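Local coordinates for protein dimethyl-sulfide monooxygenase (Hyphomicrobium sulfonivorans, PDB 6AK1) that oxidises dimethyl sulfide with NADH and oxygen to methanethiol and formaldehyde, acting as the large, FMN-dependent subunit of a two-component monooxygenase, at residues A[8-13]-A[53-58]; A[101-106]-A[128-133]; A[64-69]-A[319-324]; A[58-63]-A[140-145]. All blocks are in the same frame, centred on the assembly; numbering follows the deposited sequence.

Contact 1: A[8-13]-A[53-58]; sequences NAFDMT and CLFIAD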
loop_
_atom_site.group_PDB
_atom_site.type_symbol
_atom_site.label_atom_id
_atom_site.label_comp_id
_atom_site.label_asym_id
_atom_site.label_seq_id
_atom_site.Cartn_x
_atom_site.Cartn_y
_atom_site.Cartn_z
ATOM N N ASN A 8 0.158 -10.523 2.450
ATOM C CA ASN A 8 -0.464 -9.601 1.512
ATOM C C ASN A 8 0.050 -9.880 0.106
ATOM O O ASN A 8 1.240 -10.175 -0.082
ATOM C CB ASN A 8 -0.149 -8.130 1.843
ATOM C CG ASN A 8 -0.757 -7.655 3.146
ATOM O OD1 ASN A 8 -1.684 -8.254 3.693
ATOM N ND2 ASN A 8 -0.248 -6.536 3.634
ATOM N N ALA A 9 -0.835 -9.745 -0.884
ATOM C CA ALA A 9 -0.405 -9.720 -2.274
ATOM C C ALA A 9 -0.189 -8.274 -2.702
ATOM O O ALA A 9 -1.061 -7.422 -2.515
ATOM C CB ALA A 9 -1.421 -10.403 -3.196
ATOM N N PHE A 10 0.979 -8.007 -3.258
ATOM C CA PHE A 10 1.344 -6.704 -3.789
ATOM C C PHE A 10 1.096 -6.736 -5.295
ATOM O O PHE A 10 1.609 -7.624 -5.998
ATOM C CB PHE A 10 2.808 -6.419 -3.444
ATOM C CG PHE A 10 3.252 -4.998 -3.648
ATOM C CD1 PHE A 10 2.467 -3.927 -3.242
ATOM C CD2 PHE A 10 4.503 -4.737 -4.199
ATOM C CE1 PHE A 10 2.903 -2.616 -3.425
ATOM C CE2 PHE A 10 4.955 -3.426 -4.375
ATOM C CZ PHE A 10 4.151 -2.366 -3.995
ATOM N N ASP A 11 0.292 -5.795 -5.784
ATOM C CA ASP A 11 -0.048 -5.715 -7.201
ATOM C C ASP A 11 -0.202 -4.237 -7.568
ATOM O O ASP A 11 -0.033 -3.349 -6.733
ATOM C CB ASP A 11 -1.317 -6.534 -7.504
ATOM C CG ASP A 11 -1.349 -7.099 -8.937
ATOM O OD1 ASP A 11 -0.908 -6.440 -9.896
ATOM O OD2 ASP A 11 -1.853 -8.213 -9.124
ATOM N N MET A 12 -0.509 -3.978 -8.833
ATOM C CA MET A 12 -0.687 -2.621 -9.324
ATOM C C MET A 12 -1.509 -2.740 -10.594
ATOM O O MET A 12 -1.473 -3.773 -11.250
ATOM C CB MET A 12 0.671 -1.939 -9.576
ATOM C CG MET A 12 0.610 -0.512 -10.102
ATOM S SD MET A 12 2.241 0.324 -10.046
ATOM C CE MET A 12 1.968 1.625 -11.224
ATOM N N THR A 13 -2.288 -1.710 -10.926
ATOM C CA THR A 13 -3.188 -1.831 -12.075
ATOM C C THR A 13 -2.423 -1.543 -13.372
ATOM O O THR A 13 -2.755 -0.646 -14.149
ATOM C CB THR A 13 -4.400 -0.914 -11.925
ATOM O OG1 THR A 13 -4.821 -0.864 -10.553
ATOM C CG2 THR A 13 -5.549 -1.428 -12.785
ATOM N N CYS A 53 -4.740 -9.362 2.595
ATOM C CA CYS A 53 -5.010 -8.125 1.881
ATOM C C CYS A 53 -4.400 -8.159 0.482
ATOM O O CYS A 53 -3.319 -8.721 0.280
ATOM C CB CYS A 53 -4.472 -6.927 2.693
ATOM S SG CYS A 53 -4.915 -5.297 2.057
ATOM N N LEU A 54 -5.107 -7.541 -0.478
ATOM C CA LEU A 54 -4.551 -7.203 -1.789
ATOM C C LEU A 54 -4.122 -5.735 -1.760
ATOM O O LEU A 54 -4.959 -4.834 -1.677
ATOM C CB LEU A 54 -5.564 -7.458 -2.902
ATOM C CG LEU A 54 -5.169 -7.067 -4.334
ATOM C CD1 LEU A 54 -4.042 -7.930 -4.903
ATOM C CD2 LEU A 54 -6.389 -7.119 -5.252
ATOM N N PHE A 55 -2.827 -5.495 -1.822
ATOM C CA PHE A 55 -2.254 -4.157 -1.722
ATOM C C PHE A 55 -2.007 -3.664 -3.144
ATOM O O PHE A 55 -1.124 -4.183 -3.839
ATOM C CB PHE A 55 -0.967 -4.228 -0.903
ATOM C CG PHE A 55 -0.412 -2.904 -0.467
ATOM C CD1 PHE A 55 -0.009 -1.953 -1.393
ATOM C CD2 PHE A 55 -0.241 -2.632 0.879
ATOM C CE1 PHE A 55 0.534 -0.739 -0.992
ATOM C CE2 PHE A 55 0.313 -1.422 1.298
ATOM C CZ PHE A 55 0.706 -0.475 0.355
ATOM N N ILE A 56 -2.793 -2.683 -3.587
ATOM C CA ILE A 56 -2.747 -2.218 -4.969
ATOM C C ILE A 56 -2.010 -0.882 -5.005
ATOM O O ILE A 56 -2.520 0.136 -4.517
ATOM C CB ILE A 56 -4.156 -2.106 -5.575
ATOM C CG1 ILE A 56 -4.894 -3.435 -5.439
ATOM C CG2 ILE A 56 -4.076 -1.734 -7.068
ATOM C CD1 ILE A 56 -6.344 -3.375 -5.882
ATOM N N ALA A 57 -0.821 -0.876 -5.605
ATOM C CA ALA A 57 -0.033 0.337 -5.783
ATOM C C ALA A 57 -0.596 1.184 -6.929
ATOM O O ALA A 57 -1.480 0.761 -7.677
ATOM C CB ALA A 57 1.434 -0.009 -6.046
ATOM N N ASP A 58 -0.066 2.398 -7.068
ATOM C CA ASP A 58 -0.536 3.311 -8.105
ATOM C C ASP A 58 0.496 4.407 -8.336
ATOM O O ASP A 58 1.247 4.767 -7.430
ATOM C CB ASP A 58 -1.882 3.950 -7.735
ATOM C CG ASP A 58 -2.561 4.619 -8.929
ATOM O OD1 ASP A 58 -2.476 4.061 -10.056
ATOM O OD2 ASP A 58 -3.170 5.704 -8.742
HETATM O O HOH W 1 -2.712 1.043 -9.915
#
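Phe55 N gives its hydrogen to Ala9 O over 2.7 Å, with an N-H...O angle of 166°, in the parallel pairing of strands 8-12 and 53-57. Phe55 O then takes Asp11 N at 2.9 Å, so both polar backbone atoms of Phe55 are spent on the neighbouring strand. Ala9 N to Cys53 O and Ala57 N to Asp11 O continue the ladder.

On the face carrying Phe10, Phe55 and Ala57, the Phe10 and Phe55 side chains lie side by side, pointing the same way. The edge of Phe10 is turned toward the face of Phe55 in an offset edge-to-face pair, with planes 69° apart and Phe10 CE1 3.6 Å from Phe55 CD1. In Phe10 CG is anti to the backbone N (chi1 -167°), which lets CE1 also reach Ala57 CB at 4.0 Å. Phe225 and Phe245 join this aromatic group inside the barrel. On the other face Ala9 CB meets Leu54 CD1 at 4.0 Å, and Leu46 of helix 36-48 packs on both. Asp11 OD1 takes the N-H of Met12, while OD2 is hydrogen-bonded to the Tyr38 hydroxyl.

Beside Thr13 and Ala57, a water accepts from Thr13 N at 3.0 Å and lies 2.6 Å from Ala57 O, close also to Asp58, which probably binds FMN. The Phe10-Phe55 and Ala9-Leu54 packing is thus apolar, in contrast to the hydrated Thr13-Asp58 end.

Contact 2: A[101-106]-A[128-133]; sequences FGVTAA and GRVAWN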
loop_
_atom_site.group_PDB
_atom_site.type_symbol
_atom_site.label_atom_id
_atom_site.label_comp_id
_atom_site.label_asym_id
_atom_site.label_seq_id
_atom_site.Cartn_x
_atom_site.Cartn_y
_atom_site.Cartn_z
ATOM N N PHE A 101 -8.705 -4.812 0.883
ATOM C CA PHE A 101 -8.240 -4.137 -0.327
ATOM C C PHE A 101 -7.524 -2.860 0.086
ATOM O O PHE A 101 -8.154 -1.938 0.613
ATOM C CB PHE A 101 -9.397 -3.844 -1.288
ATOM C CG PHE A 101 -10.193 -5.058 -1.631
ATOM C CD1 PHE A 101 -9.681 -6.007 -2.516
ATOM C CD2 PHE A 101 -11.428 -5.291 -1.036
ATOM C CE1 PHE A 101 -10.388 -7.157 -2.827
ATOM C CE2 PHE A 101 -12.143 -6.438 -1.342
ATOM C CZ PHE A 101 -11.616 -7.374 -2.261
ATOM N N GLY A 102 -6.212 -2.828 -0.125
ATOM C CA GLY A 102 -5.441 -1.624 0.086
ATOM C C GLY A 102 -5.406 -0.819 -1.193
ATOM O O GLY A 102 -4.921 -1.296 -2.224
ATOM N N VAL A 103 -5.940 0.395 -1.155
ATOM C CA VAL A 103 -6.057 1.223 -2.342
ATOM C C VAL A 103 -5.138 2.417 -2.170
ATOM O O VAL A 103 -5.212 3.124 -1.161
ATOM C CB VAL A 103 -7.516 1.657 -2.579
ATOM C CG1 VAL A 103 -7.624 2.412 -3.889
ATOM C CG2 VAL A 103 -8.412 0.425 -2.595
ATOM N N THR A 104 -4.249 2.620 -3.130
ATOM C CA THR A 104 -3.331 3.748 -3.087
ATOM C C THR A 104 -4.023 4.986 -3.643
ATOM O O THR A 104 -4.670 4.918 -4.688
ATOM C CB THR A 104 -2.065 3.426 -3.895
ATOM O OG1 THR A 104 -1.403 2.314 -3.299
ATOM C CG2 THR A 104 -1.105 4.595 -3.908
ATOM N N ALA A 105 -3.895 6.114 -2.944
ATOM C CA ALA A 105 -4.400 7.384 -3.458
ATOM C C ALA A 105 -3.528 8.513 -2.926
ATOM O O ALA A 105 -3.297 8.609 -1.719
ATOM C CB ALA A 105 -5.875 7.604 -3.078
ATOM N N ALA A 106 -3.043 9.356 -3.826
ATOM C CA ALA A 106 -2.160 10.439 -3.427
ATOM C C ALA A 106 -2.951 11.620 -2.871
ATOM O O ALA A 106 -4.099 11.875 -3.258
ATOM C CB ALA A 106 -1.289 10.891 -4.602
ATOM N N GLY A 128 -16.383 -2.599 5.127
ATOM C CA GLY A 128 -15.314 -2.436 6.086
ATOM C C GLY A 128 -14.021 -3.145 5.764
ATOM O O GLY A 128 -13.305 -3.547 6.686
ATOM N N ARG A 129 -13.685 -3.305 4.487
ATOM C CA ARG A 129 -12.510 -4.078 4.111
ATOM C C ARG A 129 -11.513 -3.264 3.295
ATOM O O ARG A 129 -10.705 -3.845 2.560
ATOM C CB ARG A 129 -12.925 -5.332 3.343
ATOM C CG ARG A 129 -13.634 -6.381 4.186
ATOM C CD ARG A 129 -13.811 -7.650 3.378
ATOM N NE ARG A 129 -14.910 -7.561 2.418
ATOM C CZ ARG A 129 -14.914 -8.168 1.233
ATOM N NH1 ARG A 129 -13.849 -8.872 0.841
ATOM N NH2 ARG A 129 -15.964 -8.055 0.424
ATOM N N VAL A 130 -11.519 -1.941 3.424
ATOM C CA VAL A 130 -10.646 -1.089 2.630
ATOM C C VAL A 130 -9.522 -0.562 3.509
ATOM O O VAL A 130 -9.708 -0.285 4.703
ATOM C CB VAL A 130 -11.425 0.064 1.960
ATOM C CG1 VAL A 130 -11.974 1.024 3.003
ATOM C CG2 VAL A 130 -10.521 0.814 0.981
ATOM N N ALA A 131 -8.343 -0.468 2.921
ATOM C CA ALA A 131 -7.220 0.247 3.494
ATOM C C ALA A 131 -6.813 1.341 2.523
ATOM O O ALA A 131 -6.871 1.150 1.304
ATOM C CB ALA A 131 -6.040 -0.685 3.769
ATOM N N TRP A 132 -6.417 2.483 3.064
ATOM C CA TRP A 132 -5.974 3.621 2.270
ATOM C C TRP A 132 -4.456 3.687 2.364
ATOM O O TRP A 132 -3.906 3.951 3.437
ATOM C CB TRP A 132 -6.607 4.925 2.766
ATOM C CG TRP A 132 -6.057 6.144 2.074
ATOM C CD1 TRP A 132 -5.493 6.198 0.827
ATOM C CD2 TRP A 132 -6.009 7.481 2.590
ATOM N NE1 TRP A 132 -5.116 7.480 0.533
ATOM C CE2 TRP A 132 -5.424 8.292 1.593
ATOM C CE3 TRP A 132 -6.420 8.077 3.792
ATOM C CZ2 TRP A 132 -5.221 9.660 1.766
ATOM C CZ3 TRP A 132 -6.229 9.442 3.958
ATOM C CH2 TRP A 132 -5.636 10.220 2.951
ATOM N N ASN A 133 -3.780 3.470 1.246
ATOM C CA ASN A 133 -2.331 3.642 1.193
ATOM C C ASN A 133 -2.041 5.098 0.847
ATOM O O ASN A 133 -2.177 5.515 -0.307
ATOM C CB ASN A 133 -1.711 2.679 0.190
ATOM C CG ASN A 133 -0.208 2.871 0.058
ATOM O OD1 ASN A 133 0.509 2.933 1.055
ATOM N ND2 ASN A 133 0.268 2.999 -1.175
#
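The beta-alpha-beta unit of strand 100-106, helix 112-126 and strand 130-135 is closed by parallel pairing of its two strands, Phe101 with Val130 through Thr104 with Asn133. Ala131 is gripped at both polar atoms: its N donates to Phe101 O at 2.7 Å and its O accepts from Val103 N at 2.7 Å. Thr104 and Asn133 lie side by side, and Asn133 ND2 donates to Thr104 OG1 at 2.8 Å, nearly in its amide plane. That hydroxyl hydrogen-bonds Ile56 O, which fixes the rotation of Thr104, a residue that probably binds FMN, as in relatives. On the opposite face Trp132, its CG anti to the backbone N (chi1 173°), sets its indole edge along the neighbouring strand, and NE1 donates to Ala105 O at 3.1 Å, 10° out of the ring plane. A leucine in its place would probably leave Ala105 O without this donor and open a gap beside Ala105 CB. At the other end, Phe101 CE2 comes over one face of the Arg129 guanidinium, 3.7 Å from NH1, which also hydrogen-bonds Val99 O. Helix 112-126 covers Trp132 through Leu115 and Leu119, helix 89-94 covers Phe101 and Val103, and strands 53-57 and 223-227 flank the pair.

Contact 3: A[64-69]-A[319-324]; sequences DVYRGS and DFAKLD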
loop_
_atom_site.group_PDB
_atom_site.type_symbol
_atom_site.label_atom_id
_atom_site.label_comp_id
_atom_site.label_asym_id
_atom_site.label_seq_id
_atom_site.Cartn_x
_atom_site.Cartn_y
_atom_site.Cartn_z
ATOM N N ASP A 64 10.419 8.363 -17.023
ATOM C CA ASP A 64 11.061 8.954 -18.191
ATOM C C ASP A 64 12.491 9.421 -17.919
ATOM O O ASP A 64 12.999 10.273 -18.649
ATOM C CB ASP A 64 10.222 10.122 -18.721
ATOM C CG ASP A 64 9.880 11.148 -17.643
ATOM O OD1 ASP A 64 10.451 11.093 -16.529
ATOM O OD2 ASP A 64 9.036 12.023 -17.923
ATOM N N VAL A 65 13.151 8.894 -16.887
ATOM C CA VAL A 65 14.530 9.295 -16.591
ATOM C C VAL A 65 15.531 8.553 -17.477
ATOM O O VAL A 65 16.422 9.166 -18.081
ATOM C CB VAL A 65 14.838 9.078 -15.097
ATOM C CG1 VAL A 65 16.349 9.172 -14.835
ATOM C CG2 VAL A 65 14.064 10.083 -14.253
ATOM N N TYR A 66 15.412 7.232 -17.559
ATOM C CA TYR A 66 16.361 6.440 -18.332
ATOM C C TYR A 66 16.297 6.803 -19.804
ATOM O O TYR A 66 15.232 6.731 -20.432
ATOM C CB TYR A 66 16.091 4.951 -18.142
ATOM C CG TYR A 66 16.975 4.054 -18.981
ATOM C CD1 TYR A 66 18.371 4.139 -18.907
ATOM C CD2 TYR A 66 16.418 3.107 -19.832
ATOM C CE1 TYR A 66 19.188 3.307 -19.685
ATOM C CE2 TYR A 66 17.218 2.269 -20.597
ATOM C CZ TYR A 66 18.604 2.379 -20.529
ATOM O OH TYR A 66 19.396 1.539 -21.301
ATOM N N ARG A 67 17.445 7.208 -20.355
ATOM C CA ARG A 67 17.561 7.646 -21.743
ATOM C C ARG A 67 16.752 8.910 -22.034
ATOM O O ARG A 67 16.553 9.260 -23.202
ATOM C CB ARG A 67 17.169 6.521 -22.726
ATOM C CG ARG A 67 17.890 5.208 -22.454
ATOM C CD ARG A 67 17.599 4.129 -23.497
ATOM N NE ARG A 67 18.050 4.495 -24.838
ATOM C CZ ARG A 67 18.080 3.660 -25.878
ATOM N NH1 ARG A 67 17.692 2.405 -25.746
ATOM N NH2 ARG A 67 18.502 4.084 -27.057
ATOM N N GLY A 68 16.283 9.613 -21.002
ATOM C CA GLY A 68 15.613 10.887 -21.197
ATOM C C GLY A 68 14.231 10.823 -21.809
ATOM O O GLY A 68 13.755 11.832 -22.331
ATOM N N SER A 69 13.570 9.666 -21.777
ATOM C CA SER A 69 12.216 9.547 -22.305
ATOM C C SER A 69 11.506 8.389 -21.622
ATOM O O SER A 69 12.111 7.588 -20.904
ATOM C CB SER A 69 12.203 9.339 -23.824
ATOM O OG SER A 69 12.557 8.009 -24.157
ATOM N N ASP A 319 19.982 8.173 -14.351
ATOM C CA ASP A 319 19.832 7.767 -15.747
ATOM C C ASP A 319 20.994 6.845 -16.088
ATOM O O ASP A 319 22.123 7.301 -16.312
ATOM C CB ASP A 319 19.784 8.987 -16.660
ATOM C CG ASP A 319 19.762 8.620 -18.131
ATOM O OD1 ASP A 319 19.495 7.438 -18.468
ATOM O OD2 ASP A 319 20.018 9.526 -18.958
ATOM N N PHE A 320 20.724 5.537 -16.134
ATOM C CA PHE A 320 21.783 4.574 -16.423
ATOM C C PHE A 320 22.376 4.717 -17.820
ATOM O O PHE A 320 23.401 4.089 -18.095
ATOM C CB PHE A 320 21.265 3.145 -16.232
ATOM C CG PHE A 320 21.460 2.610 -14.841
ATOM C CD1 PHE A 320 20.792 3.171 -13.765
ATOM C CD2 PHE A 320 22.323 1.543 -14.606
ATOM C CE1 PHE A 320 20.976 2.678 -12.474
ATOM C CE2 PHE A 320 22.505 1.045 -13.323
ATOM C CZ PHE A 320 21.833 1.621 -12.252
ATOM N N ALA A 321 21.768 5.496 -18.718
ATOM C CA ALA A 321 22.408 5.714 -20.009
ATOM C C ALA A 321 23.739 6.459 -19.868
ATOM O O ALA A 321 24.542 6.450 -20.804
ATOM C CB ALA A 321 21.470 6.467 -20.948
ATOM N N LYS A 322 23.992 7.082 -18.713
ATOM C CA LYS A 322 25.245 7.760 -18.401
ATOM C C LYS A 322 26.293 6.831 -17.794
ATOM O O LYS A 322 27.429 7.263 -17.561
ATOM C CB LYS A 322 24.996 8.912 -17.419
ATOM C CG LYS A 322 23.838 9.833 -17.758
ATOM C CD LYS A 322 24.148 10.730 -18.927
ATOM C CE LYS A 322 23.026 11.743 -19.119
ATOM N NZ LYS A 322 23.268 12.616 -20.297
ATOM N N LEU A 323 25.943 5.581 -17.523
ATOM C CA LEU A 323 26.796 4.668 -16.777
ATOM C C LEU A 323 27.449 3.665 -17.724
ATOM O O LEU A 323 27.229 3.675 -18.939
ATOM C CB LEU A 323 26.000 3.951 -15.682
ATOM C CG LEU A 323 25.838 4.647 -14.325
ATOM C CD1 LEU A 323 25.253 6.047 -14.446
ATOM C CD2 LEU A 323 24.971 3.798 -13.413
ATOM N N ASP A 324 28.256 2.776 -17.153
ATOM C CA ASP A 324 29.061 1.848 -17.935
ATOM C C ASP A 324 28.603 0.424 -17.638
ATOM O O ASP A 324 28.732 -0.041 -16.491
ATOM C CB ASP A 324 30.564 2.041 -17.631
ATOM C CG ASP A 324 31.447 1.012 -18.314
ATOM O OD1 ASP A 324 31.029 0.443 -19.370
ATOM O OD2 ASP A 324 32.583 0.809 -17.808
#
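Two turns meet where Tyr66 CA and Asp319 CA stand 4.5 Å apart: residues 65-68 form a type II beta turn, with phi/psi of -63°/123° at Tyr66 and positive phi at Arg67, and residues 320-322 make a 3-10 turn. The first turn is closed by Gly68 N donating to Val65 O at 3.0 Å.

Asp319 OD1 joins the two. It accepts from Arg67 N at 2.8 Å and from Ala321 N of its own turn at 3.0 Å, and the donors arrive from opposite faces of the carboxylate plane. Asp319 CG is anti to its backbone N (chi1 175°), which carries the carboxylate over to the 65-68 turn. An alanine here would probably leave Arg67 N and Ala321 N without their shared acceptor and let the turns shift apart.

The phenol ring of Tyr66 stands nearly perpendicular to the carboxylate. Its edge faces the other turn, with CE1 3.5 Å from Ala321 N and 4.0 Å from Phe320 CB. Arg67 folds its side chain back over the ring, placing CG 3.3 Å above the ring centre and 4.1 Å from Ala321 CB. Glu306 of helix 305-316 forms a salt bridge with Arg67 and a hydrogen bond with the Tyr66 hydroxyl.

The Asp319 OD1 to Ala321 N bond defines an Asx turn, here with a second, long-range backbone donor, joining two peripheral loops away from the probable FMN site.

Contact 4: A[58-63]-A[140-145]; sequences DVVGVY and NSAALN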
loop_
_atom_site.group_PDB
_atom_site.type_symbol
_atom_site.label_atom_id
_atom_site.label_comp_id
_atom_site.label_asym_id
_atom_site.label_seq_id
_atom_site.Cartn_x
_atom_site.Cartn_y
_atom_site.Cartn_z
ATOM N N ASP A 58 -0.066 2.398 -7.068
ATOM C CA ASP A 58 -0.536 3.311 -8.105
ATOM C C ASP A 58 0.496 4.407 -8.336
ATOM O O ASP A 58 1.247 4.767 -7.430
ATOM C CB ASP A 58 -1.882 3.950 -7.735
ATOM C CG ASP A 58 -2.561 4.619 -8.929
ATOM O OD1 ASP A 58 -2.476 4.061 -10.056
ATOM O OD2 ASP A 58 -3.170 5.704 -8.742
ATOM N N VAL A 59 0.528 4.917 -9.572
ATOM C CA VAL A 59 1.251 6.131 -9.931
ATOM C C VAL A 59 0.415 6.871 -10.967
ATOM O O VAL A 59 -0.457 6.293 -11.620
ATOM C CB VAL A 59 2.667 5.878 -10.499
ATOM C CG1 VAL A 59 3.559 5.154 -9.488
ATOM C CG2 VAL A 59 2.586 5.110 -11.801
ATOM N N VAL A 60 0.693 8.169 -11.116
ATOM C CA VAL A 60 0.029 8.969 -12.133
ATOM C C VAL A 60 1.062 9.723 -12.957
ATOM O O VAL A 60 0.709 10.583 -13.772
ATOM C CB VAL A 60 -1.005 9.927 -11.513
ATOM C CG1 VAL A 60 -2.223 9.140 -11.030
ATOM C CG2 VAL A 60 -0.393 10.729 -10.377
ATOM N N GLY A 61 2.345 9.392 -12.765
ATOM C CA GLY A 61 3.409 9.871 -13.622
ATOM C C GLY A 61 4.131 8.698 -14.272
ATOM O O GLY A 61 3.916 7.533 -13.913
ATOM N N VAL A 62 5.012 9.014 -15.218
ATOM C CA VAL A 62 5.696 7.991 -16.011
ATOM C C VAL A 62 7.184 7.995 -15.691
ATOM O O VAL A 62 7.736 8.970 -15.175
ATOM C CB VAL A 62 5.465 8.177 -17.520
ATOM C CG1 VAL A 62 3.927 8.079 -17.846
ATOM C CG2 VAL A 62 6.050 9.507 -17.959
ATOM N N TYR A 63 7.832 6.864 -15.990
ATOM C CA TYR A 63 9.260 6.666 -15.747
ATOM C C TYR A 63 10.000 7.103 -17.005
ATOM O O TYR A 63 10.189 6.335 -17.947
ATOM C CB TYR A 63 9.537 5.214 -15.369
ATOM C CG TYR A 63 8.974 4.803 -14.012
ATOM C CD1 TYR A 63 7.612 4.633 -13.821
ATOM C CD2 TYR A 63 9.810 4.581 -12.929
ATOM C CE1 TYR A 63 7.097 4.256 -12.582
ATOM C CE2 TYR A 63 9.304 4.204 -11.680
ATOM C CZ TYR A 63 7.949 4.045 -11.514
ATOM O OH TYR A 63 7.447 3.668 -10.281
ATOM N N ASN A 140 7.678 13.161 -12.033
ATOM C CA ASN A 140 7.675 14.556 -12.470
ATOM C C ASN A 140 6.571 14.849 -13.483
ATOM O O ASN A 140 6.005 15.946 -13.484
ATOM C CB ASN A 140 9.058 14.897 -13.039
ATOM C CG ASN A 140 9.153 16.311 -13.606
ATOM O OD1 ASN A 140 9.523 16.496 -14.774
ATOM N ND2 ASN A 140 8.833 17.315 -12.782
ATOM N N SER A 141 6.260 13.899 -14.370
ATOM C CA SER A 141 5.244 14.168 -15.383
ATOM C C SER A 141 3.847 14.301 -14.781
ATOM O O SER A 141 2.960 14.887 -15.417
ATOM C CB SER A 141 5.258 13.072 -16.453
ATOM O OG SER A 141 4.785 11.847 -15.918
ATOM N N ALA A 142 3.626 13.765 -13.581
ATOM C CA ALA A 142 2.350 13.978 -12.905
ATOM C C ALA A 142 2.140 15.457 -12.601
ATOM O O ALA A 142 1.088 16.022 -12.913
ATOM C CB ALA A 142 2.293 13.147 -11.624
ATOM N N ALA A 143 3.144 16.101 -11.999
ATOM C CA ALA A 143 3.062 17.537 -11.741
ATOM C C ALA A 143 2.834 18.317 -13.031
ATOM O O ALA A 143 2.001 19.228 -13.070
ATOM C CB ALA A 143 4.329 18.026 -11.032
ATOM N N LEU A 144 3.537 17.947 -14.107
ATOM C CA LEU A 144 3.424 18.678 -15.370
ATOM C C LEU A 144 2.052 18.494 -16.028
ATOM O O LEU A 144 1.546 19.414 -16.674
ATOM C CB LEU A 144 4.539 18.240 -16.324
ATOM C CG LEU A 144 5.984 18.513 -15.868
ATOM C CD1 LEU A 144 7.017 18.038 -16.903
ATOM C CD2 LEU A 144 6.188 19.982 -15.557
ATOM N N ASN A 145 1.444 17.313 -15.891
ATOM C CA ASN A 145 0.206 16.975 -16.596
ATOM C C ASN A 145 -1.052 17.298 -15.801
ATOM O O ASN A 145 -2.119 17.495 -16.391
ATOM C CB ASN A 145 0.184 15.483 -16.938
ATOM C CG ASN A 145 1.179 15.119 -18.016
ATOM O OD1 ASN A 145 1.528 15.950 -18.851
ATOM N ND2 ASN A 145 1.627 13.865 -18.016
HETATM O O HOH W 2 1.663 11.618 -16.300
HETATM O O HOH W 3 7.683 11.675 -14.810
#
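Val62 N donates to Ser141 OG at 2.9 Å with an N-H...O angle of 155°, the one direct hydrogen bond between loop 58-63 and helix 140-145. The hydroxyl is hemmed in by carbon: Gly61 CA lies 3.3 Å from OG, and Val62 CG2 approaches it to 3.4 Å. One residue further along the helix, Ala142 CB makes an apolar contact with Val60 CG2 at 3.8 Å and also lies near Val60 O.

Ser141 holds OG between its backbone N and carbonyl carbon (chi1 69°), the crowded position, which points the oxygen at Val62 N. Gly61 packs its CA against the helix, 3.9 Å from Ala142 N; a side chain here would probably crowd Ala142 N and Ser141 OG.

Two waters form the next shell. One donates to Val60 O at 2.9 Å and accepts from Asn145 ND2, with Ser141 OG also bonded to it, so it links the loop to the next helical turn. The other accepts from Ser141 N at 2.7 Å and donates to Val62 O, so an amide early in the helix is served through water.

The loop follows strand 53-57, and the helix follows strand 130-135. The contact ties together two connections that leave the C-terminal ends of TIM-barrel strands, the end at which the luciferase-like family binds its flavin, and Asp58, which probably binds FMN as in relatives, opens the loop segment.

How the contacts relate
Contacts 1 and 2 are core: both are parallel strand pairs of one barrel sheet, and they join through strands 53-57 and 100-106, where Leu54 O meets Gly102 N. Backbone ladders dominate there, and side chains add aromatic packing in contact 1 but amide, hydroxyl and indole bonds in contact 2. Contacts 3 and 4 use no strand: contact 4 is mostly buried, contact 3 only partly, with three of seven touching residues exposed. Single side-chain oxygens accept backbone N-H groups, a carboxylate in contact 3 and a hydroxyl, helped by water, in contact 4. Chain 53-69 runs through contacts 1, 4 and 3 in turn, with Asp58 shared by contacts 1 and 4.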